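Local coordinates for methyltransferase (Streptomyces avermitilis, PDB 3GIW), which is of unknown function but probably acts as an S-adenosylmethionine-dependent methyltransferase, and binds S-adenosyl-L-homocysteine in a Rossmann-like fold, at residues A[20-25]-A[220-225]; A[56-61]-A[267-272]; A[116-121]-A[135-140]; A[194-199]-A[234-239]. All coordinates share one frame; numbering follows the deposited sequence.

Interaction 1: A[20-25]-A[220-225]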
loop_
_atom_site.group_PDB
_atom_site.type_symbol
_atom_site.label_atom_id
_atom_site.label_comp_id
_atom_site.label_asym_id
_atom_site.label_seq_id
_atom_site.Cartn_x
_atom_site.Cartn_y
_atom_site.Cartn_z
ATOM N N GLU A 20 -17.130 -9.232 13.852
ATOM C CA GLU A 20 -18.455 -9.336 13.261
ATOM C C GLU A 20 -18.700 -8.386 12.093
ATOM O O GLU A 20 -19.725 -8.512 11.437
ATOM C CB GLU A 20 -19.544 -9.161 14.329
ATOM C CG GLU A 20 -19.491 -10.210 15.436
ATOM C CD GLU A 20 -19.409 -11.636 14.898
ATOM O OE1 GLU A 20 -20.426 -12.124 14.338
ATOM O OE2 GLU A 20 -18.322 -12.268 15.033
ATOM N N SER A 21 -17.778 -7.450 11.842
ATOM C CA SER A 21 -17.885 -6.590 10.663
ATOM C C SER A 21 -16.671 -6.776 9.765
ATOM O O SER A 21 -15.594 -7.138 10.221
ATOM C CB SER A 21 -18.034 -5.128 11.070
ATOM O OG SER A 21 -16.831 -4.631 11.624
ATOM N N ALA A 22 -16.868 -6.545 8.467
ATOM C CA ALA A 22 -15.779 -6.685 7.480
ATOM C C ALA A 22 -14.773 -5.544 7.632
ATOM O O ALA A 22 -15.147 -4.393 7.936
ATOM C CB ALA A 22 -16.338 -6.716 6.058
ATOM N N HIS A 23 -13.492 -5.871 7.423
ATOM C CA HIS A 23 -12.408 -4.901 7.418
ATOM C C HIS A 23 -11.581 -5.030 6.139
ATOM O O HIS A 23 -11.276 -6.132 5.702
ATOM C CB HIS A 23 -11.448 -5.077 8.619
ATOM C CG HIS A 23 -12.057 -4.794 9.966
ATOM N ND1 HIS A 23 -13.050 -5.566 10.537
ATOM C CD2 HIS A 23 -11.751 -3.848 10.882
ATOM C CE1 HIS A 23 -13.355 -5.078 11.728
ATOM N NE2 HIS A 23 -12.575 -4.042 11.968
ATOM N N SER A 24 -11.163 -3.908 5.585
ATOM C CA SER A 24 -10.518 -3.928 4.271
ATOM C C SER A 24 -9.256 -4.835 4.221
ATOM O O SER A 24 -9.045 -5.582 3.241
ATOM C CB SER A 24 -10.194 -2.516 3.755
ATOM O OG SER A 24 -9.316 -1.827 4.597
ATOM N N ALA A 25 -8.392 -4.782 5.237
ATOM C CA ALA A 25 -7.159 -5.567 5.195
ATOM C C ALA A 25 -7.442 -7.053 5.205
ATOM O O ALA A 25 -6.704 -7.860 4.633
ATOM C CB ALA A 25 -6.287 -5.207 6.380
ATOM N N ARG A 220 -20.889 -1.588 3.490
ATOM C CA ARG A 220 -20.269 -2.191 4.675
ATOM C C ARG A 220 -19.377 -1.190 5.430
ATOM O O ARG A 220 -18.436 -1.579 6.127
ATOM C CB ARG A 220 -19.482 -3.437 4.238
ATOM C CG ARG A 220 -20.371 -4.572 3.757
ATOM C CD ARG A 220 -19.531 -5.698 3.153
ATOM N NE ARG A 220 -20.363 -6.799 2.680
ATOM C CZ ARG A 220 -21.052 -6.807 1.543
ATOM N NH1 ARG A 220 -21.079 -5.740 0.752
ATOM N NH2 ARG A 220 -21.787 -7.861 1.219
ATOM N N ASN A 221 -19.710 0.100 5.299
ATOM C CA ASN A 221 -19.072 1.164 6.084
ATOM C C ASN A 221 -17.591 1.399 5.753
ATOM O O ASN A 221 -16.823 1.855 6.606
ATOM C CB ASN A 221 -19.259 0.879 7.592
ATOM C CG ASN A 221 -19.071 2.112 8.467
ATOM O OD1 ASN A 221 -19.509 3.206 8.130
ATOM N ND2 ASN A 221 -18.413 1.926 9.606
HETATM N N MSE A 222 -17.206 1.126 4.508
HETATM C CA MSE A 222 -15.856 1.390 4.023
HETATM C C MSE A 222 -15.942 2.161 2.709
HETATM O O MSE A 222 -15.502 1.660 1.668
HETATM C CB MSE A 222 -15.099 0.073 3.784
HETATM C CG MSE A 222 -14.905 -0.767 5.026
HETATM SE SE MSE A 222 -14.203 -2.548 4.688
HETATM C CE MSE A 222 -15.935 -3.297 3.954
ATOM N N PRO A 223 -16.445 3.410 2.763
ATOM C CA PRO A 223 -16.592 4.102 1.479
ATOM C C PRO A 223 -15.242 4.371 0.795
ATOM O O PRO A 223 -14.202 4.553 1.460
ATOM C CB PRO A 223 -17.299 5.403 1.856
ATOM C CG PRO A 223 -16.917 5.639 3.280
ATOM C CD PRO A 223 -16.852 4.248 3.903
HETATM N N MSE A 224 -15.262 4.340 -0.533
HETATM C CA MSE A 224 -14.083 4.513 -1.345
HETATM C C MSE A 224 -14.146 5.777 -2.190
HETATM O O MSE A 224 -15.225 6.228 -2.577
HETATM C CB MSE A 224 -13.973 3.350 -2.313
HETATM C CG MSE A 224 -13.848 2.009 -1.644
HETATM SE SE MSE A 224 -13.420 0.726 -2.978
HETATM C CE MSE A 224 -11.584 1.188 -3.206
ATOM N N ARG A 225 -12.983 6.315 -2.490
ATOM C CA ARG A 225 -12.816 7.360 -3.465
ATOM C C ARG A 225 -11.872 6.814 -4.544
ATOM O O ARG A 225 -10.668 6.740 -4.330
ATOM C CB ARG A 225 -12.255 8.632 -2.850
ATOM C CG ARG A 225 -11.987 9.722 -3.874
ATOM C CD ARG A 225 -13.265 10.122 -4.650
ATOM N NE ARG A 225 -13.088 11.472 -5.152
ATOM C CZ ARG A 225 -12.562 11.794 -6.326
ATOM N NH1 ARG A 225 -12.228 10.893 -7.226
ATOM N NH2 ARG A 225 -12.403 13.082 -6.631
HETATM O O HOH W 1 -17.597 -3.338 7.967
#
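Met222, modelled as selenomethionine, lays its selenium and terminal methyl against the backbone bend formed by Ala22, His23 and Ser24. The apolar part of the contact is small. CE of Met222 reaches CB of Ala22 at 4.0 Å, and the same CB is also approached by CD of Arg220 at 4.4 Å. The side chain of Met222 runs extended to its selenium and then bends at its last torsion (chi3 -75°), which turns CE back to Ala22 while SE stays over the backbone. There SE sits 3.4 Å from N of Ser24 and 3.9 Å from O of Ala22, a van der Waals approach to polar backbone atoms at the start of helix 24-31, where His23 holds the N-cap position. CB of Ser24 closes the edge of this patch.

Polar contact is indirect, since no direct hydrogen bond joins the two segments. A single water donates to both O of Ala22 and O of Arg220, 2.7 Å from each, and so ties together two carbonyls that could not bond one another. The guanidinium of Arg220 looks elsewhere, forming salt bridges with Glu216 and Glu43.

On one side, helix 207-219 ends in a Schellman motif with Asn221, at positive phi, as its C' residue, so that the chain turns off the helix and delivers Met222 to the bend. Ile27 of helix 24-31 and Tyr217 of helix 207-219 also touch Met222, whereas Ala44 of helix 39-51 packs on both Ala22 and Arg220; the contact thus lies at the surface, where these three helices meet.

Interaction 2: A[56-61]-A[267-272]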
loop_
_atom_site.group_PDB
_atom_site.type_symbol
_atom_site.label_atom_id
_atom_site.label_comp_id
_atom_site.label_asym_id
_atom_site.label_seq_id
_atom_site.Cartn_x
_atom_site.Cartn_y
_atom_site.Cartn_z
ATOM N N PRO A 56 -9.681 -11.096 -7.525
ATOM C CA PRO A 56 -8.414 -11.725 -7.061
ATOM C C PRO A 56 -7.209 -11.410 -7.952
ATOM O O PRO A 56 -6.106 -11.349 -7.461
ATOM C CB PRO A 56 -8.721 -13.228 -7.007
ATOM C CG PRO A 56 -10.237 -13.346 -7.189
ATOM C CD PRO A 56 -10.728 -12.080 -7.843
ATOM N N VAL A 57 -7.413 -11.281 -9.270
ATOM C CA VAL A 57 -6.328 -10.938 -10.195
ATOM C C VAL A 57 -5.822 -9.531 -9.845
ATOM O O VAL A 57 -4.621 -9.298 -9.727
ATOM C CB VAL A 57 -6.831 -11.023 -11.668
ATOM C CG1 VAL A 57 -5.844 -10.373 -12.621
ATOM C CG2 VAL A 57 -7.082 -12.510 -12.069
ATOM N N HIS A 58 -6.756 -8.616 -9.628
ATOM C CA HIS A 58 -6.434 -7.239 -9.206
ATOM C C HIS A 58 -5.643 -7.191 -7.888
ATOM O O HIS A 58 -4.606 -6.528 -7.781
ATOM C CB HIS A 58 -7.766 -6.442 -9.133
ATOM C CG HIS A 58 -7.757 -5.211 -8.278
ATOM N ND1 HIS A 58 -7.379 -3.966 -8.755
ATOM C CD2 HIS A 58 -8.174 -5.023 -7.004
ATOM C CE1 HIS A 58 -7.534 -3.089 -7.781
ATOM N NE2 HIS A 58 -7.992 -3.697 -6.703
HETATM N N MSE A 59 -6.100 -7.930 -6.882
HETATM C CA MSE A 59 -5.482 -7.861 -5.559
HETATM C C MSE A 59 -4.093 -8.538 -5.597
HETATM O O MSE A 59 -3.132 -8.002 -5.032
HETATM C CB MSE A 59 -6.451 -8.430 -4.511
HETATM C CG MSE A 59 -7.626 -7.502 -4.249
HETATM SE SE MSE A 59 -8.739 -8.091 -2.827
HETATM C CE MSE A 59 -9.446 -6.372 -2.287
ATOM N N ARG A 60 -3.956 -9.667 -6.295
ATOM C CA ARG A 60 -2.661 -10.297 -6.446
ATOM C C ARG A 60 -1.684 -9.384 -7.234
ATOM O O ARG A 60 -0.491 -9.265 -6.875
ATOM C CB ARG A 60 -2.863 -11.678 -7.060
ATOM C CG ARG A 60 -3.571 -12.656 -6.090
ATOM C CD ARG A 60 -4.035 -13.977 -6.728
ATOM N NE ARG A 60 -3.769 -15.127 -5.848
ATOM C CZ ARG A 60 -4.638 -15.742 -5.038
ATOM N NH1 ARG A 60 -5.905 -15.360 -4.931
ATOM N NH2 ARG A 60 -4.225 -16.771 -4.307
ATOM N N ALA A 61 -2.180 -8.697 -8.269
ATOM C CA ALA A 61 -1.337 -7.824 -9.047
ATOM C C ALA A 61 -0.839 -6.635 -8.221
ATOM O O ALA A 61 0.283 -6.149 -8.412
ATOM C CB ALA A 61 -2.088 -7.305 -10.327
ATOM N N ILE A 267 -7.672 -4.955 -13.883
ATOM C CA ILE A 267 -6.726 -4.260 -12.997
ATOM C C ILE A 267 -7.321 -2.871 -12.703
ATOM O O ILE A 267 -7.548 -2.095 -13.636
ATOM C CB ILE A 267 -5.304 -4.152 -13.672
ATOM C CG1 ILE A 267 -4.716 -5.534 -13.946
ATOM C CG2 ILE A 267 -4.352 -3.264 -12.820
ATOM C CD1 ILE A 267 -4.433 -6.363 -12.689
ATOM N N ALA A 268 -7.522 -2.549 -11.438
ATOM C CA ALA A 268 -8.144 -1.277 -11.042
ATOM C C ALA A 268 -7.219 -0.468 -10.127
ATOM O O ALA A 268 -7.710 0.286 -9.267
ATOM C CB ALA A 268 -9.544 -1.505 -10.371
HETATM N N MSE A 269 -5.895 -0.635 -10.268
HETATM C CA MSE A 269 -4.903 0.163 -9.549
HETATM C C MSE A 269 -3.961 0.804 -10.519
HETATM O O MSE A 269 -3.399 0.116 -11.367
HETATM C CB MSE A 269 -3.968 -0.652 -8.642
HETATM C CG MSE A 269 -4.486 -1.209 -7.448
HETATM SE SE MSE A 269 -5.136 0.018 -6.117
HETATM C CE MSE A 269 -5.287 -1.397 -4.855
ATOM N N TYR A 270 -3.744 2.099 -10.361
ATOM C CA TYR A 270 -2.554 2.770 -10.879
ATOM C C TYR A 270 -1.405 2.573 -9.906
ATOM O O TYR A 270 -1.617 2.545 -8.687
ATOM C CB TYR A 270 -2.790 4.269 -11.040
ATOM C CG TYR A 270 -3.717 4.651 -12.157
ATOM C CD1 TYR A 270 -3.416 4.373 -13.479
ATOM C CD2 TYR A 270 -4.891 5.349 -11.895
ATOM C CE1 TYR A 270 -4.252 4.757 -14.502
ATOM C CE2 TYR A 270 -5.752 5.733 -12.935
ATOM C CZ TYR A 270 -5.427 5.421 -14.230
ATOM O OH TYR A 270 -6.228 5.778 -15.313
ATOM N N GLY A 271 -0.197 2.473 -10.421
ATOM C CA GLY A 271 1.019 2.490 -9.613
ATOM C C GLY A 271 2.015 3.504 -10.120
ATOM O O GLY A 271 2.052 3.820 -11.301
ATOM N N ALA A 272 2.782 4.064 -9.173
ATOM C CA ALA A 272 3.790 5.050 -9.498
ATOM C C ALA A 272 4.806 5.197 -8.386
ATOM O O ALA A 272 4.497 4.973 -7.204
ATOM C CB ALA A 272 3.124 6.435 -9.768
#
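Val57 meets Ile267 only lightly, CG1 to CD1 at 4.3 Å, at the margin of a contact centred on the next residue of the helix. His58 sends its ring across to the chain entering strand 269-275, with CG anti to the backbone N. Its ND1 accepts a hydrogen bond from N of Ala268 at 3.0 Å (N-H...N angle 151°), the donor lying 24° out of the ring plane. NE2 of the same ring is hydrogen-bonded to an unidentified ligand, probably from the crystallisation liquor. CE1 packs against CB of Ala268 and CG of Met269, both 3.6 Å away. The selenomethionine chain of Met269 is bent at chi2 and brings CE to 4.0 Å from NE2 of His58; the two side chains cross at about a right angle. In this Rossmann-like methyltransferase fold the bond joins helix 55-75 to the antiparallel strand 269-275, close to Asn62, which binds S-adenosyl-L-homocysteine. Trp52 meets the same imidazole and also touches Ala268. An alanine in place of His58 would probably leave N of Ala268 without its acceptor and open a gap beside Met269. One turn further on, Ala61 presses CB against CD1 of Ile267 at 3.5 Å, tighter than usual for two carbons; chi2 of Ile267 (-64°) turns CD1 toward the helix, 4.1 Å from CA of His58.

Interaction 3: A[116-121]-A[135-140]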
loop_
_atom_site.group_PDB
_atom_site.type_symbol
_atom_site.label_atom_id
_atom_site.label_comp_id
_atom_site.label_asym_id
_atom_site.label_seq_id
_atom_site.Cartn_x
_atom_site.Cartn_y
_atom_site.Cartn_z
ATOM N N ILE A 116 -6.103 -5.951 14.205
ATOM C CA ILE A 116 -5.590 -7.306 13.917
ATOM C C ILE A 116 -4.097 -7.278 13.515
ATOM O O ILE A 116 -3.322 -8.216 13.775
ATOM C CB ILE A 116 -6.423 -8.003 12.821
ATOM C CG1 ILE A 116 -6.231 -9.526 12.890
ATOM C CG2 ILE A 116 -6.087 -7.474 11.392
ATOM C CD1 ILE A 116 -7.150 -10.315 11.939
ATOM N N VAL A 117 -3.650 -6.182 12.883
ATOM C CA VAL A 117 -2.244 -6.122 12.449
ATOM C C VAL A 117 -1.303 -6.170 13.672
ATOM O O VAL A 117 -0.288 -6.881 13.683
ATOM C CB VAL A 117 -1.960 -4.925 11.481
ATOM C CG1 VAL A 117 -0.486 -4.944 11.011
ATOM C CG2 VAL A 117 -2.913 -5.016 10.283
ATOM N N LEU A 118 -1.635 -5.418 14.713
ATOM C CA LEU A 118 -0.857 -5.468 15.951
ATOM C C LEU A 118 -0.729 -6.929 16.451
ATOM O O LEU A 118 0.348 -7.344 16.822
ATOM C CB LEU A 118 -1.487 -4.582 17.030
ATOM C CG LEU A 118 -0.695 -4.538 18.354
ATOM C CD1 LEU A 118 0.741 -4.014 18.181
ATOM C CD2 LEU A 118 -1.475 -3.730 19.400
ATOM N N THR A 119 -1.821 -7.692 16.410
ATOM C CA THR A 119 -1.748 -9.093 16.876
ATOM C C THR A 119 -0.811 -9.971 16.059
ATOM O O THR A 119 -0.355 -11.016 16.556
ATOM C CB THR A 119 -3.133 -9.784 16.932
ATOM O OG1 THR A 119 -3.594 -10.138 15.621
ATOM C CG2 THR A 119 -4.159 -8.887 17.662
ATOM N N LEU A 120 -0.553 -9.562 14.817
ATOM C CA LEU A 120 0.282 -10.282 13.859
ATOM C C LEU A 120 1.655 -9.624 13.690
ATOM O O LEU A 120 2.392 -9.947 12.764
ATOM C CB LEU A 120 -0.446 -10.372 12.511
ATOM C CG LEU A 120 -1.738 -11.175 12.565
ATOM C CD1 LEU A 120 -2.625 -10.895 11.356
ATOM C CD2 LEU A 120 -1.402 -12.639 12.625
ATOM N N SER A 121 2.009 -8.712 14.585
ATOM C CA SER A 121 3.183 -7.874 14.345
ATOM C C SER A 121 4.536 -8.582 14.570
ATOM O O SER A 121 5.532 -8.073 14.130
ATOM C CB SER A 121 3.107 -6.545 15.105
ATOM O OG SER A 121 3.070 -6.752 16.478
ATOM N N TYR A 135 6.831 -1.436 14.377
ATOM C CA TYR A 135 5.417 -1.361 14.050
ATOM C C TYR A 135 4.758 -0.327 14.924
ATOM O O TYR A 135 4.972 -0.315 16.161
ATOM C CB TYR A 135 4.687 -2.716 14.218
ATOM C CG TYR A 135 3.206 -2.582 13.930
ATOM C CD1 TYR A 135 2.758 -2.391 12.628
ATOM C CD2 TYR A 135 2.248 -2.543 14.964
ATOM C CE1 TYR A 135 1.425 -2.187 12.344
ATOM C CE2 TYR A 135 0.880 -2.319 14.676
ATOM C CZ TYR A 135 0.471 -2.158 13.361
ATOM O OH TYR A 135 -0.831 -1.942 12.994
ATOM N N VAL A 136 3.972 0.541 14.297
ATOM C CA VAL A 136 3.232 1.609 14.969
ATOM C C VAL A 136 1.754 1.457 14.589
ATOM O O VAL A 136 1.420 1.398 13.421
ATOM C CB VAL A 136 3.789 3.030 14.488
ATOM C CG1 VAL A 136 2.921 4.185 15.011
ATOM C CG2 VAL A 136 5.270 3.213 14.852
ATOM N N GLU A 137 0.864 1.358 15.567
ATOM C CA GLU A 137 -0.565 1.444 15.322
ATOM C C GLU A 137 -0.971 2.912 15.335
ATOM O O GLU A 137 -0.914 3.561 16.371
ATOM C CB GLU A 137 -1.355 0.666 16.383
ATOM C CG GLU A 137 -2.815 0.525 16.075
ATOM C CD GLU A 137 -3.533 -0.273 17.144
ATOM O OE1 GLU A 137 -3.807 0.288 18.236
ATOM O OE2 GLU A 137 -3.785 -1.469 16.914
ATOM N N ALA A 138 -1.393 3.422 14.174
ATOM C CA ALA A 138 -1.709 4.856 14.009
ATOM C C ALA A 138 -2.550 5.064 12.775
ATOM O O ALA A 138 -2.576 4.222 11.865
ATOM C CB ALA A 138 -0.429 5.690 13.954
ATOM N N ASP A 139 -3.211 6.227 12.752
ATOM C CA ASP A 139 -4.079 6.637 11.656
ATOM C C ASP A 139 -3.400 7.741 10.847
ATOM O O ASP A 139 -2.953 8.760 11.416
ATOM C CB ASP A 139 -5.382 7.183 12.238
ATOM C CG ASP A 139 -6.507 7.218 11.224
ATOM O OD1 ASP A 139 -6.258 7.514 10.038
ATOM O OD2 ASP A 139 -7.659 6.931 11.634
HETATM N N MSE A 140 -3.323 7.536 9.532
HETATM C CA MSE A 140 -2.659 8.503 8.647
HETATM C C MSE A 140 -3.329 9.887 8.649
HETATM O O MSE A 140 -2.723 10.868 8.238
HETATM C CB MSE A 140 -2.531 7.959 7.220
HETATM C CG MSE A 140 -3.841 7.779 6.480
HETATM SE SE MSE A 140 -3.673 6.736 4.841
HETATM C CE MSE A 140 -2.986 7.548 3.891
HETATM O O HOH W 2 -2.800 -2.556 14.739
#
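Tyr135 lies across segment 116-121, its ring meeting Val117, Leu118 and Ser121 in turn from the hydroxyl end to the root. With CG anti to the backbone N (chi1 177°), the side chain leaves strand 132-137 toward the helix. The apolar contacts run along the ring: CG1 of Val117 touches CE1 of Tyr135 at 3.6 Å, CD1 of Leu118 meets CD2 of Tyr135 at 3.8 Å, and CB of Ser121 rests 4.1 Å from that same CD2. Val117 and Leu118 each cross the tyrosine at about a right angle. Leu118 also sets its CB beside OE2 of Glu137.

The polar link is a water gripped three ways. It accepts from the hydroxyl of Tyr135 at 2.7 Å and from N of Leu118 at 3.1 Å, and donates to OE2 of Glu137 at 2.6 Å; that carboxylate also forms a salt bridge with Arg16. Within segment 116-121, O of Leu118 takes both N and OG of Ser121, OG at 2.8 Å in the carbonyl plane on a lone pair, which fixes the rotation of the serine hydroxyl and leaves CB to face the ring.

The segments belong to a beta-alpha-beta part of the Rossmann-like fold, with helix 115-119 following strand 107-112 and strand 132-137 at the sheet edge. Asp139 and Met140, just beyond the strand, bind S-adenosyl-L-homocysteine, as does Asp112, which touches both Val117 and Tyr135. A phenylalanine in place of Tyr135 would probably leave the water without one of its donors and Val117 without its hydroxyl contact. A water bridge thus finishes an apolar ring interface, and Glu137 reaches N of Leu118 only through that water.

Interaction 4: A[194-199]-A[234-239]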
loop_
_atom_site.group_PDB
_atom_site.type_symbol
_atom_site.label_atom_id
_atom_site.label_comp_id
_atom_site.label_asym_id
_atom_site.label_seq_id
_atom_site.Cartn_x
_atom_site.Cartn_y
_atom_site.Cartn_z
ATOM N N SER A 194 14.584 11.262 -1.183
ATOM C CA SER A 194 13.518 10.376 -0.720
ATOM C C SER A 194 12.576 10.063 -1.893
ATOM O O SER A 194 12.663 10.690 -2.978
ATOM C CB SER A 194 12.753 11.021 0.442
ATOM O OG SER A 194 13.595 11.139 1.586
ATOM N N TYR A 195 11.709 9.065 -1.687
ATOM C CA TYR A 195 10.743 8.631 -2.707
ATOM C C TYR A 195 9.334 8.504 -2.135
ATOM O O TYR A 195 9.131 8.294 -0.927
ATOM C CB TYR A 195 11.158 7.284 -3.325
ATOM C CG TYR A 195 12.321 7.363 -4.310
ATOM C CD1 TYR A 195 13.646 7.490 -3.868
ATOM C CD2 TYR A 195 12.097 7.271 -5.679
ATOM C CE1 TYR A 195 14.697 7.525 -4.757
ATOM C CE2 TYR A 195 13.148 7.323 -6.579
ATOM C CZ TYR A 195 14.446 7.468 -6.107
ATOM O OH TYR A 195 15.537 7.515 -6.978
ATOM N N LEU A 196 8.355 8.627 -3.024
ATOM C CA LEU A 196 6.943 8.311 -2.771
ATOM C C LEU A 196 6.574 7.200 -3.742
ATOM O O LEU A 196 6.791 7.334 -4.939
ATOM C CB LEU A 196 6.080 9.545 -3.005
ATOM C CG LEU A 196 4.561 9.307 -2.883
ATOM C CD1 LEU A 196 4.119 8.852 -1.484
ATOM C CD2 LEU A 196 3.787 10.591 -3.282
ATOM N N ALA A 197 5.998 6.124 -3.218
ATOM C CA ALA A 197 5.486 4.988 -4.020
ATOM C C ALA A 197 4.031 4.776 -3.598
ATOM O O ALA A 197 3.754 4.616 -2.399
ATOM C CB ALA A 197 6.283 3.707 -3.796
HETATM N N MSE A 198 3.135 4.717 -4.571
HETATM C CA MSE A 198 1.726 4.528 -4.297
HETATM C C MSE A 198 1.054 3.596 -5.290
HETATM O O MSE A 198 1.382 3.535 -6.455
HETATM C CB MSE A 198 0.959 5.859 -4.359
HETATM C CG MSE A 198 1.522 6.973 -3.449
HETATM SE SE MSE A 198 0.362 8.547 -3.485
HETATM C CE MSE A 198 -1.170 7.778 -2.600
ATOM N N SER A 199 0.011 2.918 -4.817
ATOM C CA SER A 199 -1.005 2.337 -5.716
ATOM C C SER A 199 -2.337 3.013 -5.387
ATOM O O SER A 199 -2.708 3.160 -4.188
ATOM C CB SER A 199 -1.070 0.825 -5.661
ATOM O OG SER A 199 -1.472 0.356 -4.408
ATOM N N GLU A 234 -2.116 14.377 -9.071
ATOM C CA GLU A 234 -2.024 15.402 -8.021
ATOM C C GLU A 234 -1.073 14.988 -6.887
ATOM O O GLU A 234 -0.369 15.832 -6.293
ATOM C CB GLU A 234 -3.391 15.740 -7.415
ATOM C CG GLU A 234 -3.369 17.095 -6.708
ATOM C CD GLU A 234 -4.695 17.507 -6.102
ATOM O OE1 GLU A 234 -5.702 16.789 -6.303
ATOM O OE2 GLU A 234 -4.712 18.619 -5.465
ATOM N N PHE A 235 -1.065 13.716 -6.525
ATOM C CA PHE A 235 -0.139 13.235 -5.490
ATOM C C PHE A 235 1.347 13.435 -5.841
ATOM O O PHE A 235 2.172 13.485 -4.939
ATOM C CB PHE A 235 -0.369 11.735 -5.181
ATOM C CG PHE A 235 -1.698 11.422 -4.538
ATOM C CD1 PHE A 235 -1.850 11.470 -3.172
ATOM C CD2 PHE A 235 -2.780 11.087 -5.312
ATOM C CE1 PHE A 235 -3.079 11.192 -2.580
ATOM C CE2 PHE A 235 -4.021 10.816 -4.726
ATOM C CZ PHE A 235 -4.168 10.860 -3.378
ATOM N N PHE A 236 1.684 13.504 -7.127
ATOM C CA PHE A 236 3.079 13.471 -7.548
ATOM C C PHE A 236 3.576 14.827 -8.087
ATOM O O PHE A 236 4.710 14.942 -8.581
ATOM C CB PHE A 236 3.254 12.340 -8.567
ATOM C CG PHE A 236 3.056 10.995 -7.977
ATOM C CD1 PHE A 236 4.083 10.367 -7.328
ATOM C CD2 PHE A 236 1.823 10.341 -8.057
ATOM C CE1 PHE A 236 3.923 9.108 -6.778
ATOM C CE2 PHE A 236 1.672 9.083 -7.493
ATOM C CZ PHE A 236 2.728 8.469 -6.847
ATOM N N GLU A 237 2.742 15.855 -8.004
ATOM C CA GLU A 237 3.145 17.214 -8.428
ATOM C C GLU A 237 4.373 17.699 -7.675
ATOM O O GLU A 237 4.450 17.578 -6.471
ATOM C CB GLU A 237 1.994 18.202 -8.258
ATOM C CG GLU A 237 0.886 18.007 -9.276
ATOM C CD GLU A 237 1.263 18.417 -10.710
ATOM O OE1 GLU A 237 2.139 19.299 -10.875
ATOM O OE2 GLU A 237 0.653 17.882 -11.678
ATOM N N GLY A 238 5.354 18.230 -8.402
ATOM C CA GLY A 238 6.598 18.655 -7.769
ATOM C C GLY A 238 7.610 17.551 -7.525
ATOM O O GLY A 238 8.708 17.830 -7.064
ATOM N N LEU A 239 7.229 16.295 -7.764
ATOM C CA LEU A 239 8.119 15.129 -7.668
ATOM C C LEU A 239 8.545 14.637 -9.043
ATOM O O LEU A 239 7.917 14.967 -10.062
ATOM C CB LEU A 239 7.424 13.983 -6.897
ATOM C CG LEU A 239 6.839 14.346 -5.540
ATOM C CD1 LEU A 239 6.180 13.147 -4.827
ATOM C CD2 LEU A 239 7.908 14.955 -4.650
#
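Met198, a selenomethionine, meets two phenylalanine rings that follow each other in sequence, Phe235 and Phe236. Both are Met-aromatic contacts. SE is 4.2 Å from the centroid of the Phe235 ring and 4.8 Å from that of Phe236, oblique to each. The bend at its last torsion (chi3 67°) swings CE over a face of Phe235, 4.0 Å from the centroid and 21° off the ring normal, a CH-pi contact displaced toward the rim at CD1 and CE1. Met198 and Phe235 cross at about a right angle, whereas Met198 and Phe236 slide past each other in opposite directions, CG of Met198 lying 3.9 Å from CZ of Phe236.

Two residues back along the strand, Leu196 extends the same apolar surface. Its CD2 touches both CE1 of Phe236 and CD1 of Leu239, 3.8 Å from each, and also nears O of Phe235. O of Leu196 approaches the Phe236 ring at its edge, in plane.

Segment 234-239 makes these contacts while turning twice, through a type I turn from Glu234 to Glu237 and a type II turn from Phe236 to Leu239 that brings Leu239 back to the sheet. Gly238, at positive phi, occupies a place in the second turn where a side chain would jam against the preceding carbonyl. Arg184 of helix 179-187 bonds O of Phe235 and O of Glu237, tying the turns to that helix.

The contact is buried between the face of strand 195-201 and the link from helix 229-234 to strand 240-248; Val180, Val183 and Leu187 of helix 179-187 wall one side, and Ala272 and Ala274 of strand 269-275 lie against Phe236.

Overall arrangement
Interactions 2 and 4 are buried and share the sheet: their strands 269-275 and 195-201 are antiparallel neighbours, joined where O of Ala272 meets N of Met198 and CB of Ala272 packs on Phe236. Interaction 4 is wholly apolar across its segments, while interaction 2 adds a direct histidine-to-backbone hydrogen bond near the ligand-binding region. Interaction 3, partly buried at the outermost strand 132-137, and interaction 1, at the surface, replace direct bonds with a bridging water, consistent with their outer places. Interactions 1 and 2 both involve helices lining the S-adenosyl-L-homocysteine site; their centres lie about 18 Å apart without touching. Selenomethionine packs in 1, 2 and 4.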